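Local coordinates for protein monoacylglycerol lipase (Palaeococcus ferrophilus, PDB 6QE2) that hydrolyses monoacylglycerols, releasing glycerol and a free fatty acid, at residues L3-F8 with M67-S72; G27-L32 with F82-S87; L35-G38 with G42-A45; A109-L114 with H233-D238; M226-A231 with G242-R247. One frame throughout, in Å; residues are numbered along the deposited sequence.

Contact 1: L3-F8 with M67-S72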
# COMPACT_ATOMS: atom_id res chain seq x y z
N LEU A 3 0.97 16.42 8.92
CA LEU A 3 1.55 15.11 8.73
C LEU A 3 3.05 15.12 8.65
O LEU A 3 3.67 16.15 8.49
CB LEU A 3 1.05 14.52 7.43
CG LEU A 3 -0.43 14.29 7.21
CD1 LEU A 3 -0.61 13.93 5.75
CD2 LEU A 3 -0.88 13.15 8.09
N TYR A 4 3.62 13.93 8.75
CA TYR A 4 5.05 13.78 8.60
C TYR A 4 5.23 13.55 7.11
O TYR A 4 4.74 12.56 6.57
CB TYR A 4 5.59 12.59 9.38
CG TYR A 4 6.93 12.14 8.86
CD1 TYR A 4 8.10 12.78 9.24
CD2 TYR A 4 7.02 11.09 7.96
CE1 TYR A 4 9.32 12.38 8.75
CE2 TYR A 4 8.24 10.68 7.47
CZ TYR A 4 9.39 11.33 7.87
OH TYR A 4 10.61 10.92 7.37
N ARG A 5 5.90 14.48 6.45
CA ARG A 5 6.15 14.38 5.02
C ARG A 5 7.64 14.56 4.78
O ARG A 5 8.28 15.39 5.42
CB ARG A 5 5.40 15.47 4.27
CG ARG A 5 3.89 15.49 4.48
CD ARG A 5 3.33 16.84 4.09
NE ARG A 5 1.88 16.89 4.13
CZ ARG A 5 1.10 16.81 3.06
NH1 ARG A 5 1.63 16.67 1.86
NH2 ARG A 5 -0.22 16.87 3.19
N ALA A 6 8.20 13.78 3.87
CA ALA A 6 9.61 13.91 3.58
C ALA A 6 9.93 13.64 2.12
O ALA A 6 9.38 12.73 1.53
CB ALA A 6 10.41 12.96 4.45
N LYS A 7 10.79 14.46 1.55
CA LYS A 7 11.21 14.25 0.18
C LYS A 7 12.66 13.77 0.17
O LYS A 7 13.51 14.33 0.87
CB LYS A 7 11.09 15.53 -0.66
CG LYS A 7 9.67 16.08 -0.77
CD LYS A 7 9.60 17.14 -1.86
CE LYS A 7 10.10 18.49 -1.39
NZ LYS A 7 9.29 19.60 -1.97
N PHE A 8 12.93 12.74 -0.63
CA PHE A 8 14.25 12.13 -0.71
C PHE A 8 14.73 12.17 -2.15
O PHE A 8 13.97 11.89 -3.08
CB PHE A 8 14.24 10.67 -0.22
CG PHE A 8 13.79 10.50 1.21
CD1 PHE A 8 12.48 10.17 1.51
CD2 PHE A 8 14.69 10.66 2.25
CE1 PHE A 8 12.07 10.01 2.82
CE2 PHE A 8 14.29 10.51 3.57
CZ PHE A 8 12.98 10.18 3.85
N MET A 67 -6.15 9.27 0.03
CA MET A 67 -6.23 9.73 -1.35
C MET A 67 -6.23 11.26 -1.42
O MET A 67 -5.67 11.82 -2.34
CB MET A 67 -7.42 9.14 -2.08
CG MET A 67 -7.33 7.64 -2.24
SD MET A 67 -8.44 7.00 -3.49
CE MET A 67 -10.02 7.12 -2.67
N LYS A 68 -6.84 11.93 -0.45
CA LYS A 68 -6.82 13.38 -0.40
C LYS A 68 -5.40 13.87 -0.09
O LYS A 68 -4.99 14.90 -0.56
CB LYS A 68 -7.82 13.91 0.62
CG LYS A 68 -9.24 13.90 0.10
CD LYS A 68 -10.23 14.42 1.11
CE LYS A 68 -11.65 14.32 0.57
NZ LYS A 68 -12.18 12.94 0.64
N ILE A 69 -4.66 13.11 0.72
CA ILE A 69 -3.28 13.45 1.02
C ILE A 69 -2.47 13.35 -0.28
O ILE A 69 -1.68 14.22 -0.59
CB ILE A 69 -2.69 12.52 2.10
CG1 ILE A 69 -3.28 12.87 3.46
CG2 ILE A 69 -1.18 12.64 2.15
CD1 ILE A 69 -3.09 11.80 4.50
N ILE A 70 -2.72 12.31 -1.06
CA ILE A 70 -2.05 12.14 -2.34
C ILE A 70 -2.39 13.31 -3.28
O ILE A 70 -1.53 13.80 -3.98
CB ILE A 70 -2.37 10.79 -3.00
CG1 ILE A 70 -1.85 9.64 -2.15
CG2 ILE A 70 -1.78 10.72 -4.40
CD1 ILE A 70 -2.43 8.30 -2.53
N ASP A 71 -3.64 13.75 -3.27
CA ASP A 71 -4.06 14.90 -4.06
C ASP A 71 -3.18 16.09 -3.72
O ASP A 71 -2.66 16.76 -4.59
CB ASP A 71 -5.50 15.29 -3.72
CG ASP A 71 -6.53 14.42 -4.39
OD1 ASP A 71 -6.22 13.75 -5.38
OD2 ASP A 71 -7.67 14.43 -3.90
N SER A 72 -3.03 16.36 -2.43
CA SER A 72 -2.21 17.45 -1.94
C SER A 72 -0.75 17.32 -2.36
O SER A 72 -0.12 18.30 -2.68
CB SER A 72 -2.32 17.56 -0.41
OG SER A 72 -1.45 16.68 0.25

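Contact 2: G27-L32 with F82-S87. With LDA (lauryl dimethylamine-N-oxide), chain D.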
# COMPACT_ATOMS: atom_id res chain seq x y z
N GLY A 27 9.15 4.88 7.32
CA GLY A 27 10.53 4.62 7.67
C GLY A 27 10.99 3.20 7.43
O GLY A 27 12.20 2.95 7.43
N ARG A 28 10.07 2.27 7.19
CA ARG A 28 10.46 0.90 6.92
C ARG A 28 10.95 0.70 5.49
O ARG A 28 11.40 -0.40 5.15
CB ARG A 28 9.29 -0.06 7.18
CG ARG A 28 8.77 -0.02 8.60
CD ARG A 28 7.72 -1.11 8.79
NE ARG A 28 8.31 -2.45 8.73
CZ ARG A 28 7.70 -3.51 8.21
NH1 ARG A 28 6.50 -3.39 7.67
NH2 ARG A 28 8.29 -4.70 8.21
N TYR A 29 10.89 1.73 4.65
CA TYR A 29 11.16 1.60 3.22
C TYR A 29 12.50 2.23 2.83
O TYR A 29 12.69 2.62 1.68
CB TYR A 29 10.02 2.22 2.42
CG TYR A 29 8.75 1.42 2.57
CD1 TYR A 29 7.88 1.67 3.63
CD2 TYR A 29 8.44 0.41 1.69
CE1 TYR A 29 6.72 0.92 3.78
CE2 TYR A 29 7.28 -0.33 1.83
CZ TYR A 29 6.43 -0.07 2.88
OH TYR A 29 5.28 -0.82 3.01
N GLY A 30 13.43 2.31 3.78
CA GLY A 30 14.71 2.96 3.51
C GLY A 30 15.46 2.33 2.35
O GLY A 30 16.11 3.03 1.57
N LYS A 31 15.42 1.00 2.25
CA LYS A 31 16.15 0.32 1.18
C LYS A 31 15.58 0.69 -0.19
O LYS A 31 16.33 1.03 -1.12
CB LYS A 31 16.10 -1.19 1.39
CG LYS A 31 16.87 -2.01 0.36
CD LYS A 31 18.36 -1.76 0.46
CE LYS A 31 19.16 -2.75 -0.38
NZ LYS A 31 20.61 -2.66 -0.08
N LEU A 32 14.25 0.64 -0.34
CA LEU A 32 13.65 0.96 -1.63
C LEU A 32 13.86 2.43 -1.99
O LEU A 32 14.10 2.76 -3.16
CB LEU A 32 12.16 0.62 -1.62
CG LEU A 32 11.36 1.02 -2.87
CD1 LEU A 32 11.84 0.28 -4.12
CD2 LEU A 32 9.87 0.76 -2.64
N PHE A 82 4.65 8.78 -10.21
CA PHE A 82 4.31 7.38 -10.02
C PHE A 82 3.86 7.16 -8.58
O PHE A 82 4.28 7.87 -7.67
CB PHE A 82 5.51 6.48 -10.32
CG PHE A 82 5.90 6.44 -11.77
CD1 PHE A 82 6.87 7.29 -12.27
CD2 PHE A 82 5.29 5.54 -12.63
CE1 PHE A 82 7.23 7.24 -13.60
CE2 PHE A 82 5.65 5.49 -13.97
CZ PHE A 82 6.62 6.35 -14.45
N LEU A 83 3.00 6.17 -8.38
CA LEU A 83 2.59 5.76 -7.04
C LEU A 83 3.13 4.37 -6.72
O LEU A 83 3.10 3.47 -7.56
CB LEU A 83 1.06 5.73 -6.91
CG LEU A 83 0.27 6.99 -7.26
CD1 LEU A 83 -1.21 6.73 -7.03
CD2 LEU A 83 0.75 8.16 -6.43
N PHE A 84 3.63 4.21 -5.49
CA PHE A 84 3.99 2.90 -4.95
C PHE A 84 3.28 2.72 -3.62
O PHE A 84 3.46 3.55 -2.72
CB PHE A 84 5.50 2.74 -4.75
CG PHE A 84 5.88 1.45 -4.10
CD1 PHE A 84 6.06 0.31 -4.86
CD2 PHE A 84 5.99 1.35 -2.72
CE1 PHE A 84 6.37 -0.90 -4.26
CE2 PHE A 84 6.30 0.14 -2.12
CZ PHE A 84 6.49 -0.98 -2.89
N GLY A 85 2.52 1.65 -3.48
CA GLY A 85 1.82 1.38 -2.24
C GLY A 85 1.91 -0.08 -1.87
O GLY A 85 2.00 -0.96 -2.73
N HIS A 86 1.92 -0.34 -0.56
CA HIS A 86 1.99 -1.70 -0.04
C HIS A 86 0.79 -2.00 0.84
O HIS A 86 0.48 -1.23 1.76
CB HIS A 86 3.28 -1.93 0.74
CG HIS A 86 3.28 -3.20 1.52
ND1 HIS A 86 3.39 -4.44 0.93
CD2 HIS A 86 3.17 -3.43 2.85
CE1 HIS A 86 3.35 -5.38 1.86
NE2 HIS A 86 3.21 -4.79 3.03
N SER A 87 0.12 -3.12 0.56
CA SER A 87 -0.99 -3.66 1.39
C SER A 87 -2.16 -2.69 1.41
O SER A 87 -2.77 -2.45 0.35
CB SER A 87 -0.37 -4.01 2.75
OG SER A 87 -1.28 -4.92 3.42
N1 LDA D . -4.50 -5.08 5.37
O1 LDA D . -4.15 -4.18 4.59
CM1 LDA D . -3.62 -5.07 6.53
CM2 LDA D . -4.44 -6.36 4.68
C1 LDA D . -5.86 -4.84 5.81
C2 LDA D . -6.09 -5.69 7.04
C3 LDA D . -7.35 -5.24 7.75
C4 LDA D . -7.68 -6.18 8.89
C5 LDA D . -9.08 -5.91 9.42
C6 LDA D . -9.27 -6.53 10.79
C7 LDA D . -10.72 -6.43 11.20
C8 LDA D . -10.88 -5.44 12.35
C9 LDA D . -11.99 -4.45 12.06
C10 LDA D . -13.17 -4.68 12.99
C11 LDA D . -14.12 -3.50 12.97
C12 LDA D . -13.39 -2.22 12.65

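Contact 3: L35-G38 with G42-A45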
# COMPACT_ATOMS: atom_id res chain seq x y z
N LEU A 35 17.39 2.85 -3.28
CA LEU A 35 17.53 2.32 -4.63
C LEU A 35 16.86 3.23 -5.66
O LEU A 35 17.43 3.49 -6.73
CB LEU A 35 16.97 0.90 -4.71
CG LEU A 35 17.75 -0.18 -3.95
CD1 LEU A 35 16.98 -1.50 -3.90
CD2 LEU A 35 19.15 -0.38 -4.51
N LEU A 36 15.66 3.72 -5.36
CA LEU A 36 14.98 4.61 -6.30
C LEU A 36 15.75 5.92 -6.49
O LEU A 36 15.83 6.43 -7.62
CB LEU A 36 13.56 4.91 -5.82
CG LEU A 36 12.59 3.74 -5.89
CD1 LEU A 36 11.27 4.11 -5.21
CD2 LEU A 36 12.36 3.35 -7.33
N ASN A 37 16.28 6.49 -5.41
CA ASN A 37 17.10 7.69 -5.54
C ASN A 37 18.33 7.40 -6.38
O ASN A 37 18.72 8.22 -7.22
CB ASN A 37 17.52 8.22 -4.17
CG ASN A 37 16.38 8.82 -3.38
OD1 ASN A 37 16.48 8.97 -2.16
ND2 ASN A 37 15.29 9.17 -4.05
N GLY A 38 18.97 6.25 -6.15
CA GLY A 38 20.13 5.87 -6.93
C GLY A 38 19.85 5.71 -8.41
O GLY A 38 20.75 5.86 -9.24
N GLY A 42 13.06 11.00 -7.43
CA GLY A 42 12.75 11.55 -6.14
C GLY A 42 11.64 10.70 -5.53
O GLY A 42 10.83 10.13 -6.25
N VAL A 43 11.65 10.59 -4.21
CA VAL A 43 10.62 9.85 -3.49
C VAL A 43 9.97 10.80 -2.50
O VAL A 43 10.66 11.47 -1.73
CB VAL A 43 11.18 8.61 -2.77
CG1 VAL A 43 10.06 7.90 -1.99
CG2 VAL A 43 11.83 7.65 -3.77
N TYR A 44 8.64 10.87 -2.54
CA TYR A 44 7.86 11.66 -1.59
C TYR A 44 7.22 10.67 -0.63
O TYR A 44 6.38 9.86 -1.03
CB TYR A 44 6.81 12.51 -2.30
CG TYR A 44 6.21 13.61 -1.45
CD1 TYR A 44 5.49 13.32 -0.30
CD2 TYR A 44 6.37 14.94 -1.80
CE1 TYR A 44 4.94 14.32 0.47
CE2 TYR A 44 5.83 15.95 -1.03
CZ TYR A 44 5.11 15.63 0.11
OH TYR A 44 4.56 16.63 0.88
N ALA A 45 7.64 10.73 0.63
CA ALA A 45 7.13 9.83 1.65
C ALA A 45 6.26 10.60 2.63
O ALA A 45 6.48 11.79 2.88
CB ALA A 45 8.27 9.14 2.40

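Contact 4: A109-L114 with H233-D238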
# COMPACT_ATOMS: atom_id res chain seq x y z
N ALA A 109 1.72 -1.67 -7.05
CA ALA A 109 1.05 -2.13 -5.84
C ALA A 109 1.72 -3.41 -5.36
O ALA A 109 1.72 -4.42 -6.07
CB ALA A 109 -0.44 -2.35 -6.09
N SER A 110 2.31 -3.36 -4.17
CA SER A 110 2.88 -4.51 -3.50
C SER A 110 1.83 -5.11 -2.58
O SER A 110 1.31 -4.42 -1.70
CB SER A 110 4.13 -4.10 -2.72
OG SER A 110 4.38 -4.98 -1.63
N SER A 111 1.52 -6.40 -2.77
CA SER A 111 0.54 -7.12 -1.95
C SER A 111 -0.71 -6.30 -1.65
O SER A 111 -1.07 -6.15 -0.48
CB SER A 111 1.18 -7.57 -0.63
OG SER A 111 2.34 -8.36 -0.85
N PRO A 112 -1.38 -5.73 -2.66
CA PRO A 112 -2.52 -4.86 -2.37
C PRO A 112 -3.67 -5.64 -1.74
O PRO A 112 -3.88 -6.82 -2.02
CB PRO A 112 -2.91 -4.30 -3.74
CG PRO A 112 -2.41 -5.33 -4.71
CD PRO A 112 -1.15 -5.87 -4.11
N ALA A 113 -4.39 -4.96 -0.84
CA ALA A 113 -5.50 -5.57 -0.11
C ALA A 113 -6.71 -5.64 -1.04
O ALA A 113 -7.52 -4.72 -1.12
CB ALA A 113 -5.81 -4.77 1.15
N LEU A 114 -6.83 -6.76 -1.77
CA LEU A 114 -7.87 -6.94 -2.77
C LEU A 114 -8.75 -8.16 -2.50
O LEU A 114 -9.70 -8.40 -3.26
CB LEU A 114 -7.25 -7.05 -4.17
CG LEU A 114 -6.53 -5.79 -4.66
CD1 LEU A 114 -5.73 -6.08 -5.90
CD2 LEU A 114 -7.54 -4.68 -4.92
N HIS A 233 3.48 -12.06 3.01
CA HIS A 233 2.86 -10.77 2.71
C HIS A 233 3.89 -9.70 2.38
O HIS A 233 3.69 -8.90 1.46
CB HIS A 233 2.01 -10.35 3.91
CG HIS A 233 1.27 -9.06 3.72
ND1 HIS A 233 0.32 -8.88 2.73
CD2 HIS A 233 1.32 -7.89 4.41
CE1 HIS A 233 -0.17 -7.65 2.82
NE2 HIS A 233 0.42 -7.03 3.83
N GLU A 234 4.99 -9.66 3.13
CA GLU A 234 6.06 -8.70 2.88
C GLU A 234 7.17 -9.41 2.11
O GLU A 234 7.85 -10.28 2.65
CB GLU A 234 6.59 -8.11 4.18
CG GLU A 234 5.59 -7.20 4.85
CD GLU A 234 6.13 -6.54 6.10
OE1 GLU A 234 7.31 -6.76 6.43
OE2 GLU A 234 5.36 -5.80 6.75
N ILE A 235 7.33 -9.04 0.83
CA ILE A 235 8.40 -9.60 0.02
C ILE A 235 9.70 -8.82 0.21
O ILE A 235 10.77 -9.34 -0.15
CB ILE A 235 7.98 -9.63 -1.46
CG1 ILE A 235 6.56 -10.18 -1.59
CG2 ILE A 235 8.91 -10.52 -2.29
CD1 ILE A 235 5.93 -9.96 -2.95
N PHE A 236 9.64 -7.62 0.80
CA PHE A 236 10.77 -6.69 0.85
C PHE A 236 12.02 -7.32 1.46
O PHE A 236 13.14 -7.05 1.01
CB PHE A 236 10.41 -5.44 1.65
CG PHE A 236 9.26 -4.67 1.09
CD1 PHE A 236 7.96 -4.98 1.45
CD2 PHE A 236 9.47 -3.62 0.21
CE1 PHE A 236 6.89 -4.27 0.93
CE2 PHE A 236 8.41 -2.90 -0.31
CZ PHE A 236 7.12 -3.23 0.05
N GLU A 237 11.83 -8.05 2.55
CA GLU A 237 12.92 -8.68 3.27
C GLU A 237 12.98 -10.20 3.13
O GLU A 237 13.68 -10.86 3.89
CB GLU A 237 12.90 -8.26 4.74
CG GLU A 237 12.65 -6.77 4.93
CD GLU A 237 12.75 -6.34 6.38
OE1 GLU A 237 13.88 -6.30 6.91
OE2 GLU A 237 11.70 -6.04 6.98
N ASP A 238 12.23 -10.75 2.18
CA ASP A 238 12.22 -12.20 1.99
C ASP A 238 13.63 -12.63 1.64
O ASP A 238 14.29 -12.01 0.81
CB ASP A 238 11.27 -12.57 0.86
CG ASP A 238 11.00 -14.06 0.79
OD1 ASP A 238 11.62 -14.74 -0.05
OD2 ASP A 238 10.17 -14.55 1.58
O HOH W 1 5.30 -7.34 -0.51

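Contact 5: M226-A231 with G242-R247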
# COMPACT_ATOMS: atom_id res chain seq x y z
N MET A 226 3.44 -9.84 -11.16
CA MET A 226 4.61 -10.65 -10.84
C MET A 226 4.38 -11.41 -9.55
O MET A 226 4.08 -10.80 -8.52
CB MET A 226 5.86 -9.79 -10.72
CG MET A 226 6.19 -9.03 -11.98
SD MET A 226 7.74 -8.14 -11.77
CE MET A 226 8.87 -9.51 -11.62
N GLU A 227 4.56 -12.73 -9.60
CA GLU A 227 4.40 -13.57 -8.43
C GLU A 227 5.77 -14.02 -7.92
O GLU A 227 6.69 -14.27 -8.70
CB GLU A 227 3.54 -14.80 -8.75
CG GLU A 227 2.21 -14.42 -9.38
CD GLU A 227 1.14 -15.46 -9.16
OE1 GLU A 227 1.40 -16.41 -8.40
OE2 GLU A 227 0.06 -15.33 -9.76
N PHE A 228 5.88 -14.15 -6.61
CA PHE A 228 7.12 -14.56 -5.95
C PHE A 228 6.81 -15.82 -5.16
O PHE A 228 6.24 -15.76 -4.06
CB PHE A 228 7.67 -13.43 -5.09
CG PHE A 228 8.04 -12.21 -5.89
CD1 PHE A 228 7.07 -11.29 -6.26
CD2 PHE A 228 9.35 -12.02 -6.32
CE1 PHE A 228 7.41 -10.18 -7.02
CE2 PHE A 228 9.69 -10.92 -7.07
CZ PHE A 228 8.71 -9.99 -7.42
N LYS A 229 7.20 -16.96 -5.72
CA LYS A 229 6.77 -18.26 -5.21
C LYS A 229 7.26 -18.48 -3.79
O LYS A 229 8.46 -18.42 -3.52
CB LYS A 229 7.28 -19.36 -6.13
CG LYS A 229 6.86 -20.76 -5.70
CD LYS A 229 7.40 -21.80 -6.67
CE LYS A 229 6.99 -23.20 -6.24
NZ LYS A 229 5.51 -23.33 -6.16
N GLY A 230 6.32 -18.72 -2.88
CA GLY A 230 6.63 -19.00 -1.50
C GLY A 230 6.68 -17.80 -0.58
O GLY A 230 6.64 -17.98 0.64
N ALA A 231 6.77 -16.59 -1.12
CA ALA A 231 6.90 -15.42 -0.27
C ALA A 231 5.61 -15.16 0.50
O ALA A 231 4.51 -15.51 0.05
CB ALA A 231 7.27 -14.19 -1.11
N GLY A 242 13.76 -10.89 -1.72
CA GLY A 242 13.76 -9.48 -1.33
C GLY A 242 14.52 -8.63 -2.32
O GLY A 242 14.04 -7.58 -2.75
N GLU A 243 15.67 -9.13 -2.80
CA GLU A 243 16.48 -8.33 -3.70
C GLU A 243 15.85 -8.25 -5.09
O GLU A 243 15.81 -7.18 -5.72
CB GLU A 243 17.89 -8.91 -3.79
CG GLU A 243 18.78 -7.94 -4.53
CD GLU A 243 20.08 -8.57 -4.98
OE1 GLU A 243 20.57 -9.47 -4.27
OE2 GLU A 243 20.56 -8.21 -6.07
N GLU A 244 15.33 -9.37 -5.56
CA GLU A 244 14.65 -9.43 -6.85
C GLU A 244 13.41 -8.55 -6.86
O GLU A 244 13.10 -7.92 -7.87
CB GLU A 244 14.30 -10.87 -7.21
CG GLU A 244 13.87 -11.06 -8.66
CD GLU A 244 14.06 -12.49 -9.14
OE1 GLU A 244 14.84 -13.23 -8.50
OE2 GLU A 244 13.44 -12.88 -10.15
N PHE A 245 12.70 -8.54 -5.74
CA PHE A 245 11.49 -7.75 -5.61
C PHE A 245 11.82 -6.27 -5.77
O PHE A 245 11.13 -5.55 -6.48
CB PHE A 245 10.88 -8.02 -4.23
CG PHE A 245 9.74 -7.12 -3.86
CD1 PHE A 245 8.48 -7.31 -4.40
CD2 PHE A 245 9.92 -6.12 -2.92
CE1 PHE A 245 7.43 -6.50 -4.04
CE2 PHE A 245 8.87 -5.30 -2.56
CZ PHE A 245 7.62 -5.49 -3.12
N HIS A 246 12.90 -5.83 -5.13
CA HIS A 246 13.33 -4.45 -5.23
C HIS A 246 13.75 -4.11 -6.65
O HIS A 246 13.44 -3.04 -7.17
CB HIS A 246 14.46 -4.15 -4.25
CG HIS A 246 14.00 -3.90 -2.85
ND1 HIS A 246 13.99 -4.88 -1.88
CD2 HIS A 246 13.54 -2.78 -2.25
CE1 HIS A 246 13.54 -4.38 -0.75
NE2 HIS A 246 13.25 -3.10 -0.95
N ARG A 247 14.47 -5.03 -7.28
CA ARG A 247 14.95 -4.84 -8.64
C ARG A 247 13.83 -4.71 -9.67
O ARG A 247 13.91 -3.89 -10.58
CB ARG A 247 15.91 -5.97 -9.04
CG ARG A 247 16.41 -5.87 -10.47
CD ARG A 247 17.71 -6.65 -10.67
NE ARG A 247 17.64 -7.99 -10.09
CZ ARG A 247 18.23 -8.34 -8.95
NH1 ARG A 247 18.93 -7.45 -8.26
NH2 ARG A 247 18.11 -9.58 -8.50

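Contact 1: L3-F8 with M67-S72
Ile69, Leu3 and Arg5 carry most of this interface, which joins the antiparallel edge strand 5-8 of an alpha/beta-hydrolase sheet, with the residues leading into it, to helix 63-77. The backbones stay apart, with 9.2 Å between Leu3 CA and Ile69 CA, so the bridge is made by side chains. Leu3 and Ile69 reach for each other tip to tip, and one methyl of the leucine does all the touching. Its CD1 is 3.5 Å from Ile69 CD1, closer than usual for two carbons, and 3.9 Å from Ile69 CG2, which places it against both branches of the isoleucine. Beyond this pair, Ile69 packs on Phe46 and Pro49, and Leu3 on Ser54.

Arg5 makes the polar half. Its chain is extended from CG to NE and carries the guanidinium across to the helix, where Ser72 OG sits at the edge of the group and in its plane. NH2 of Arg5 donates to Ser72 OG over 3.2 Å at 161°. A second bond to the same oxygen, from Arg5 NH1 at 3.5 Å, is weak, and that nitrogen is held more firmly by Tyr44 OH of the adjoining strand 42-46. With an alanine in place of Ser72, Arg5 NH2 would probably lose its mate on the helix and the guanidinium would be freer to turn.

The serine hydroxyl is itself fixed: chi1 of 84° sets it between backbone N and carbonyl carbon, and Ser72 OG donates over 2.6 Å to a lone pair of Ile69 O, in the carbonyl plane.

Contact 2: G27-L32 with F82-S87
Leu32 and Phe84 approach from opposite directions, the leucine coming down on the ring. Its CD2 stands 3.8 Å from the centroid of the Phe84 ring and only 17° off the ring normal, a CH-pi contact over one face. The same ring is met at its edge by Tyr29, whose CE2 lies 4.1 Å from Phe84 CE2. With CG anti to the backbone N (chi1 175°), the Phe84 ring is turned toward the start of helix 30-38, where both neighbours meet it.

Farther along the strand, Tyr29 and His86 cross at about a right angle. The phenol oxygen rests by the root of the imidazole, with Tyr29 OH 3.2 Å from His86 CB and 3.4 Å from His86 CG. Both polar ends have partners elsewhere: Tyr29 OH bonds to Glu24, and His86 ND1 to Ser110 OG.

Just past the strand comes Ser87, whose positive phi (63°) is consistent with the strained strand-to-helix turn of a nucleophile elbow, in the GxSxG pattern of alpha/beta hydrolases. Ser87 OG is hydrogen-bonded to His233, and O1 of the bound detergent LDA comes within 3.2 Å of Ser87 OG. The chemistry thus changes along the segment, from apolar packing at Phe84 to a hydroxyl beside the amine-oxide head of a detergent, consistent with Ser87 being the nucleophile of the lipase.

Contact 3: L35-G38 with G42-A45
Val43 and Leu36 make the apolar part of this contact, and one methyl of the valine does the work. Val43 CG2 is 3.8 Å from Leu36 CB and 3.9 Å from Leu36 CD1, so it touches the leucine both at its base and at one tip. The two side chains cross at about a right angle. Which methyl faces the helix is set by the valine torsion: CG1 is anti to the backbone N (chi1 178°), and this leaves CG2 as the branch turned to helix 30-38. Leu36 reaches further, on to Val250 and Leu253 of helix 242-256.

The contact lies within a beta-alpha-beta crossover, in which strand 15-19, helix 30-38 and strand 42-46 follow in sequence and the two strands run parallel as neighbours in the sheet. Three residues separate the two segments, and the turn is tight enough to bring Asn37 CA within 5.8 Å of Gly42 CA.

Asn37 brings a polar group to the same place, although between the two segments it makes van der Waals contact alone. Its ND2 is 3.8 Å from Val43 CG2 and 4.1 Å from Gly42 CA, passing close to the strand backbone at a residue with no side chain. With CG anti to the carbonyl carbon (chi1 -70°), the Asn37 amide is brought over to the strand. The amide nitrogen is hydrogen-bonded to Phe41 O, within the connecting turn, and more weakly to Phe8 O on strand 5-8.

Contact 4: A109-L114 with H233-D238
Ser110 meets Phe236 first, Ser110 OG lying 3.7 Å from both Phe236 CE1 and Phe236 CZ. That oxygen is well occupied: Ser110 OG bonds to His86 ND1 on the neighbouring strand and to a water at 2.8 Å. The water ties the segments together, accepting from Ile235 N and donating to His233 O, each over 3.0 Å.

At Ser111 the chain leaves strand 106-110 with both backbone angles positive (phi 41°), and its side chain grips the facing loop directly. With OG anti to the carbonyl carbon (chi1 -57°), the hydroxyl is swung toward the histidine loop, where Ser111 OG donates to His233 O over 2.7 Å, in the carbonyl plane with a C=O...donor angle of 147°. His233 O therefore takes two hydrogens, one from this serine and one from the water. Ser111 CB also lies 3.7 Å from CE1 of the His233 ring.

This loop, between strand 223-228 and helix 242-256, is where an alpha/beta hydrolase carries its catalytic histidine. His233 ND1 bonds to Asp203 and NE2 to Ser87, an arrangement consistent with a Ser-His-Asp charge relay, so Ser111 probably acts from a second shell by holding the backbone carbonyl of His233.

Past Pro112, which points away from the histidine loop, Ala113 centres an inverse gamma turn and touches the bound detergent LDA.

Contact 5: M226-A231 with G242-R247
Phe228 CA and Phe245 CA, 8.1 Å apart, are the nearest CA pair between the end of strand 223-228, which the chain leaves through a type II beta turn closed by a bond from Ala231 N to Phe228 O, and the first turns of helix 242-256.

The two phenylalanines form a T-shaped pair: the edge of Phe245 is directed at the face of Phe228, with centroids 5.8 Å apart and planes at 76°. Phe245 CD1 does the touching, 4.0 Å from Phe228 CE1. The far rim of the Phe228 ring also lies against the helix backbone, with CE2 3.9 Å from Phe245 CA, and the aliphatic part of Glu244 borders it more loosely. An alanine in place of Phe228 would remove the whole ring, and Phe245 would probably lose its edge-to-face partner, with a gap opening between strand and helix.

The start of the helix is braced from within. His246 ND1 donates over 2.8 Å to Gly242 O, coming from above the carbonyl plane, while the backbone His246 N reaches the same oxygen from the opposite face. In the turn after the strand, Gly230 has a positive phi (91°), and a CB there would be jammed against the preceding carbonyl oxygen.

Phe228 lies on the edge strand of the sheet and packs on Leu198 of the adjoining strand 195-200 and on Ile235, while Phe245 touches Leu198 too and meets Phe236 edge-to-face. From another side of helix 242-256, His246 packs against Leu32 and Leu35 of helix 30-38.

In the fold
From the N terminus, contact 1 opens at 3-8 and closes at 67-72, tying one edge strand to helix 63-77. Contact 2 opens inside that loop and closes at 82-87, beyond it, so the two cross. Contact 3 is a short closure nested within both; it continues helix 30-38 from contact 2, and its strand 42-46 pairs with strand 5-8. Contact 4 starts later, at 109-114, and its long loop closes at 233-238; contact 5 opens within this loop and closes after it, so these also cross. Contacts 2 and 4 meet on neighbouring strands at the probable catalytic site, while contacts 1 and 5, centres about 27 Å apart, serve the sheet's two edge strands.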